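Long-range contact in 3'-5' exonuclease crn-4 (Caenorhabditis elegans, PDB 5DK5), which digests RNA and DNA from the 3' end as a metal-dependent DEDDh exonuclease and takes part in apoptotic DNA degradation: residues Q43-I56 / D190-Q203. Residues are numbered along the deposited sequence; the frame is centred on the assembly and turned at random.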
loop_
_atom_site.group_PDB
_atom_site.type_symbol
_atom_site.label_atom_id
_atom_site.label_comp_id
_atom_site.label_asym_id
_atom_site.label_seq_id
_atom_site.Cartn_x
_atom_site.Cartn_y
_atom_site.Cartn_z
ATOM N N GLN B 43 13.129 -7.354 -0.588
ATOM C CA GLN B 43 14.097 -8.421 -0.363
ATOM C C GLN B 43 15.241 -8.344 -1.370
ATOM O O GLN B 43 15.031 -8.087 -2.556
ATOM C CB GLN B 43 13.429 -9.794 -0.426
ATOM C CG GLN B 43 14.353 -10.925 0.009
ATOM C CD GLN B 43 13.628 -12.240 0.212
ATOM O OE1 GLN B 43 12.456 -12.382 -0.139
ATOM N NE2 GLN B 43 14.328 -13.214 0.784
ATOM N N PHE B 44 16.451 -8.574 -0.868
ATOM C CA PHE B 44 17.686 -8.420 -1.628
ATOM C C PHE B 44 18.483 -9.719 -1.519
ATOM O O PHE B 44 19.089 -9.987 -0.481
ATOM C CB PHE B 44 18.479 -7.225 -1.078
ATOM C CG PHE B 44 19.553 -6.706 -1.996
ATOM C CD1 PHE B 44 20.114 -7.501 -2.982
ATOM C CD2 PHE B 44 20.010 -5.404 -1.858
ATOM C CE1 PHE B 44 21.105 -7.005 -3.811
ATOM C CE2 PHE B 44 20.998 -4.905 -2.684
ATOM C CZ PHE B 44 21.546 -5.704 -3.659
ATOM N N ALA B 45 18.483 -10.517 -2.586
ATOM C CA ALA B 45 19.066 -11.859 -2.547
ATOM C C ALA B 45 20.128 -12.071 -3.624
ATOM O O ALA B 45 19.907 -11.775 -4.799
ATOM C CB ALA B 45 17.972 -12.907 -2.685
ATOM N N ILE B 46 21.277 -12.594 -3.205
ATOM C CA ILE B 46 22.369 -12.917 -4.117
ATOM C C ILE B 46 22.994 -14.260 -3.744
ATOM O O ILE B 46 23.126 -14.586 -2.565
ATOM C CB ILE B 46 23.472 -11.830 -4.109
ATOM C CG1 ILE B 46 22.891 -10.467 -4.499
ATOM C CG2 ILE B 46 24.609 -12.207 -5.065
ATOM C CD1 ILE B 46 23.871 -9.312 -4.361
ATOM N N VAL B 47 23.358 -15.038 -4.761
ATOM C CA VAL B 47 24.152 -16.246 -4.572
ATOM C C VAL B 47 25.284 -16.252 -5.595
ATOM O O VAL B 47 25.090 -15.881 -6.754
ATOM C CB VAL B 47 23.305 -17.533 -4.708
ATOM C CG1 VAL B 47 22.727 -17.662 -6.109
ATOM C CG2 VAL B 47 24.139 -18.760 -4.357
ATOM N N ALA B 48 26.467 -16.667 -5.155
ATOM C CA ALA B 48 27.654 -16.624 -5.998
ATOM C C ALA B 48 27.845 -17.934 -6.755
ATOM O O ALA B 48 27.559 -19.012 -6.234
ATOM C CB ALA B 48 28.877 -16.316 -5.157
ATOM N N TYR B 49 28.324 -17.827 -7.990
ATOM C CA TYR B 49 28.667 -18.994 -8.797
ATOM C C TYR B 49 30.127 -18.934 -9.224
ATOM O O TYR B 49 30.569 -17.958 -9.829
ATOM C CB TYR B 49 27.763 -19.089 -10.026
ATOM C CG TYR B 49 28.155 -20.193 -10.979
ATOM C CD1 TYR B 49 27.919 -21.526 -10.666
ATOM C CD2 TYR B 49 28.758 -19.905 -12.195
ATOM C CE1 TYR B 49 28.277 -22.539 -11.535
ATOM C CE2 TYR B 49 29.117 -20.912 -13.070
ATOM C CZ TYR B 49 28.874 -22.225 -12.735
ATOM O OH TYR B 49 29.228 -23.228 -13.602
ATOM N N ASP B 50 30.868 -19.987 -8.893
ATOM C CA ASP B 50 32.280 -20.089 -9.242
ATOM C C ASP B 50 32.407 -20.659 -10.651
ATOM O O ASP B 50 32.137 -21.838 -10.879
ATOM C CB ASP B 50 33.011 -20.966 -8.220
ATOM C CG ASP B 50 34.520 -20.971 -8.412
ATOM O OD1 ASP B 50 34.986 -21.171 -9.551
ATOM O OD2 ASP B 50 35.245 -20.781 -7.414
ATOM N N VAL B 51 32.815 -19.817 -11.597
ATOM C CA VAL B 51 32.828 -20.210 -13.002
ATOM C C VAL B 51 33.928 -21.229 -13.317
ATOM O O VAL B 51 33.640 -22.270 -13.901
ATOM C CB VAL B 51 32.977 -18.979 -13.931
ATOM C CG1 VAL B 51 33.144 -19.410 -15.388
ATOM C CG2 VAL B 51 31.777 -18.061 -13.782
ATOM N N PRO B 52 35.189 -20.940 -12.940
ATOM C CA PRO B 52 36.235 -21.922 -13.259
ATOM C C PRO B 52 36.006 -23.295 -12.632
ATOM O O PRO B 52 36.219 -24.311 -13.293
ATOM C CB PRO B 52 37.504 -21.284 -12.684
ATOM C CG PRO B 52 37.213 -19.842 -12.618
ATOM C CD PRO B 52 35.758 -19.732 -12.314
ATOM N N ASN B 53 35.576 -23.318 -11.373
ATOM C CA ASN B 53 35.394 -24.571 -10.648
ATOM C C ASN B 53 33.990 -25.147 -10.799
ATOM O O ASN B 53 33.704 -26.231 -10.288
ATOM C CB ASN B 53 35.708 -24.365 -9.167
ATOM C CG ASN B 53 37.128 -23.888 -8.935
ATOM O OD1 ASN B 53 37.365 -22.705 -8.694
ATOM N ND2 ASN B 53 38.083 -24.808 -9.017
ATOM N N ASP B 54 33.123 -24.422 -11.499
ATOM C CA ASP B 54 31.764 -24.885 -11.762
ATOM C C ASP B 54 31.057 -25.273 -10.465
ATOM O O ASP B 54 30.625 -26.416 -10.301
ATOM C CB ASP B 54 31.787 -26.071 -12.731
ATOM C CG ASP B 54 30.402 -26.478 -13.195
ATOM O OD1 ASP B 54 29.534 -25.591 -13.329
ATOM O OD2 ASP B 54 30.177 -27.687 -13.420
ATOM N N LYS B 55 30.953 -24.322 -9.541
ATOM C CA LYS B 55 30.394 -24.596 -8.221
ATOM C C LYS B 55 29.462 -23.485 -7.746
ATOM O O LYS B 55 29.872 -22.334 -7.608
ATOM C CB LYS B 55 31.524 -24.793 -7.205
ATOM C CG LYS B 55 31.058 -25.099 -5.785
ATOM C CD LYS B 55 30.224 -26.369 -5.724
ATOM C CE LYS B 55 29.747 -26.652 -4.314
ATOM N NZ LYS B 55 28.853 -27.840 -4.270
ATOM N N ILE B 56 28.207 -23.846 -7.498
ATOM C CA ILE B 56 27.253 -22.932 -6.882
ATOM C C ILE B 56 27.573 -22.812 -5.398
ATOM O O ILE B 56 27.424 -23.773 -4.643
ATOM C CB ILE B 56 25.797 -23.406 -7.065
ATOM C CG1 ILE B 56 25.462 -23.517 -8.556
ATOM C CG2 ILE B 56 24.827 -22.451 -6.363
ATOM C CD1 ILE B 56 24.090 -24.090 -8.848
ATOM N N ASP B 190 10.869 -17.723 -1.643
ATOM C CA ASP B 190 11.094 -16.284 -1.727
ATOM C C ASP B 190 12.198 -15.961 -2.742
ATOM O O ASP B 190 12.449 -16.739 -3.664
ATOM C CB ASP B 190 11.433 -15.725 -0.338
ATOM C CG ASP B 190 12.686 -16.342 0.262
ATOM O OD1 ASP B 190 13.423 -17.055 -0.452
ATOM O OD2 ASP B 190 12.937 -16.108 1.464
ATOM N N ALA B 191 12.851 -14.815 -2.568
ATOM C CA ALA B 191 13.875 -14.346 -3.497
ATOM C C ALA B 191 15.026 -15.336 -3.650
ATOM O O ALA B 191 15.534 -15.536 -4.752
ATOM C CB ALA B 191 14.412 -13.006 -3.036
ATOM N N MET B 192 15.438 -15.945 -2.545
ATOM C CA MET B 192 16.596 -16.829 -2.559
ATOM C C MET B 192 16.311 -18.079 -3.387
ATOM O O MET B 192 17.219 -18.649 -3.989
ATOM C CB MET B 192 17.000 -17.211 -1.131
ATOM C CG MET B 192 18.246 -18.085 -1.040
ATOM S SD MET B 192 19.684 -17.413 -1.905
ATOM C CE MET B 192 19.979 -15.907 -0.981
ATOM N N ASP B 193 15.049 -18.498 -3.426
ATOM C CA ASP B 193 14.657 -19.639 -4.247
ATOM C C ASP B 193 14.853 -19.321 -5.725
ATOM O O ASP B 193 15.315 -20.167 -6.492
ATOM C CB ASP B 193 13.203 -20.029 -3.980
ATOM C CG ASP B 193 13.031 -20.768 -2.669
ATOM O OD1 ASP B 193 13.957 -20.730 -1.833
ATOM O OD2 ASP B 193 11.961 -21.384 -2.474
ATOM N N ASP B 194 14.504 -18.100 -6.117
ATOM C CA ASP B 194 14.725 -17.650 -7.487
ATOM C C ASP B 194 16.213 -17.677 -7.806
ATOM O O ASP B 194 16.619 -18.140 -8.869
ATOM C CB ASP B 194 14.163 -16.243 -7.697
ATOM C CG ASP B 194 12.649 -16.201 -7.624
ATOM O OD1 ASP B 194 12.046 -17.195 -7.170
ATOM O OD2 ASP B 194 12.061 -15.172 -8.017
ATOM N N CYS B 195 17.020 -17.183 -6.871
ATOM C CA CYS B 195 18.470 -17.176 -7.030
ATOM C C CYS B 195 19.007 -18.584 -7.261
ATOM O O CYS B 195 19.822 -18.807 -8.156
ATOM C CB CYS B 195 19.138 -16.561 -5.800
ATOM S SG CYS B 195 19.002 -14.768 -5.695
ATOM N N LEU B 196 18.542 -19.530 -6.452
ATOM C CA LEU B 196 18.995 -20.911 -6.551
ATOM C C LEU B 196 18.568 -21.542 -7.873
ATOM O O LEU B 196 19.339 -22.273 -8.493
ATOM C CB LEU B 196 18.456 -21.731 -5.376
ATOM C CG LEU B 196 19.003 -21.361 -3.994
ATOM C CD1 LEU B 196 18.253 -22.111 -2.904
ATOM C CD2 LEU B 196 20.497 -21.633 -3.895
ATOM N N ASN B 197 17.342 -21.260 -8.302
ATOM C CA ASN B 197 16.845 -21.783 -9.569
ATOM C C ASN B 197 17.633 -21.229 -10.751
ATOM O O ASN B 197 18.022 -21.974 -11.649
ATOM C CB ASN B 197 15.359 -21.461 -9.741
ATOM C CG ASN B 197 14.464 -22.450 -9.022
ATOM O OD1 ASN B 197 14.373 -23.616 -9.411
ATOM N ND2 ASN B 197 13.791 -21.990 -7.972
ATOM N N ILE B 198 17.870 -19.922 -10.742
ATOM C CA ILE B 198 18.630 -19.276 -11.805
ATOM C C ILE B 198 20.059 -19.808 -11.831
ATOM O O ILE B 198 20.629 -20.030 -12.900
ATOM C CB ILE B 198 18.646 -17.743 -11.634
ATOM C CG1 ILE B 198 17.242 -17.173 -11.845
ATOM C CG2 ILE B 198 19.614 -17.092 -12.625
ATOM C CD1 ILE B 198 17.084 -15.725 -11.409
ATOM N N ALA B 199 20.631 -20.010 -10.648
ATOM C CA ALA B 199 21.995 -20.515 -10.530
ATOM C C ALA B 199 22.111 -21.923 -11.106
ATOM O O ALA B 199 23.056 -22.227 -11.833
ATOM C CB ALA B 199 22.438 -20.501 -9.077
ATOM N N THR B 200 21.148 -22.777 -10.777
ATOM C CA THR B 200 21.147 -24.150 -11.269
ATOM C C THR B 200 20.935 -24.173 -12.780
ATOM O O THR B 200 21.565 -24.956 -13.491
ATOM C CB THR B 200 20.057 -24.991 -10.584
ATOM O OG1 THR B 200 20.217 -24.913 -9.163
ATOM C CG2 THR B 200 20.140 -26.448 -11.018
ATOM N N ILE B 201 20.046 -23.312 -13.262
ATOM C CA ILE B 201 19.829 -23.159 -14.695
ATOM C C ILE B 201 21.118 -22.692 -15.360
ATOM O O ILE B 201 21.545 -23.254 -16.368
ATOM C CB ILE B 201 18.695 -22.156 -14.993
ATOM C CG1 ILE B 201 17.348 -22.734 -14.558
ATOM C CG2 ILE B 201 18.636 -21.816 -16.485
ATOM C CD1 ILE B 201 16.257 -21.694 -14.403
ATOM N N LEU B 202 21.730 -21.661 -14.783
ATOM C CA LEU B 202 22.983 -21.115 -15.291
ATOM C C LEU B 202 24.045 -22.202 -15.402
ATOM O O LEU B 202 24.746 -22.297 -16.406
ATOM C CB LEU B 202 23.477 -19.987 -14.381
ATOM C CG LEU B 202 24.875 -19.428 -14.654
ATOM C CD1 LEU B 202 24.949 -18.787 -16.028
ATOM C CD2 LEU B 202 25.260 -18.431 -13.576
ATOM N N GLN B 203 24.150 -23.024 -14.362
ATOM C CA GLN B 203 25.124 -24.107 -14.326
ATOM C C GLN B 203 24.850 -25.128 -15.424
ATOM O O GLN B 203 25.737 -25.469 -16.206
ATOM C CB GLN B 203 25.103 -24.793 -12.958
ATOM C CG GLN B 203 26.160 -25.871 -12.776
ATOM C CD GLN B 203 26.149 -26.462 -11.381
ATOM O OE1 GLN B 203 25.096 -26.823 -10.854
ATOM N NE2 GLN B 203 27.324 -26.558 -10.769
HETATM O O HOH W 1 27.226 -26.630 -7.639
#
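With CG anti to the backbone N (chi1 -171°) and the chain extended, Gln43 carries its amide to the first turn of helix 191-203; Gln203, likewise extended (chi1 -176°), reaches back from three turns farther along to the hairpin of strands 43-50 and 55-56. The helix lies against one face of the RNase H-like sheet of a DEDDh exonuclease; the axes of helix 191-203 and strand 43-50 approach to 7.5 Å. At the N-terminal end, Gln43 NE2 donates a weak but straight bond to Asp190 OD2 (3.3 Å), amide and carboxylate planes nearly perpendicular, while Gln43 OE1 weakly accepts from Ala191 N. Asp190 is also the N-cap, its OD1 weakly accepting from Met192 N. Small side chains keep the middle close: Ala45 CB meets Ala191 CB at 3.6 Å, and Val47 CG1 rests on Cys195 CB. One turn of this helix also presents Asp194, a magnesium ligand, beside Asp25 and Glu27 of strand 20-28. Farther along, Ile56 CD1 touches Ala199 CB. It also lies against the Gln203 amide, Ile56 CD1 to Gln203 OE1 being 3.5 Å. Gln203 NE2 weakly donates to Asp54 O (3.3 Å) and shares a water with Ile56 N. An alanine in place of Gln203 would remove this amide, probably leaving Asp54 O and the water without their helix-side donor and Ile56 CD1 less covered. Gln203 CG sits 3.4 Å from Asp54 OD1, which lies in the plane of the Tyr49 ring.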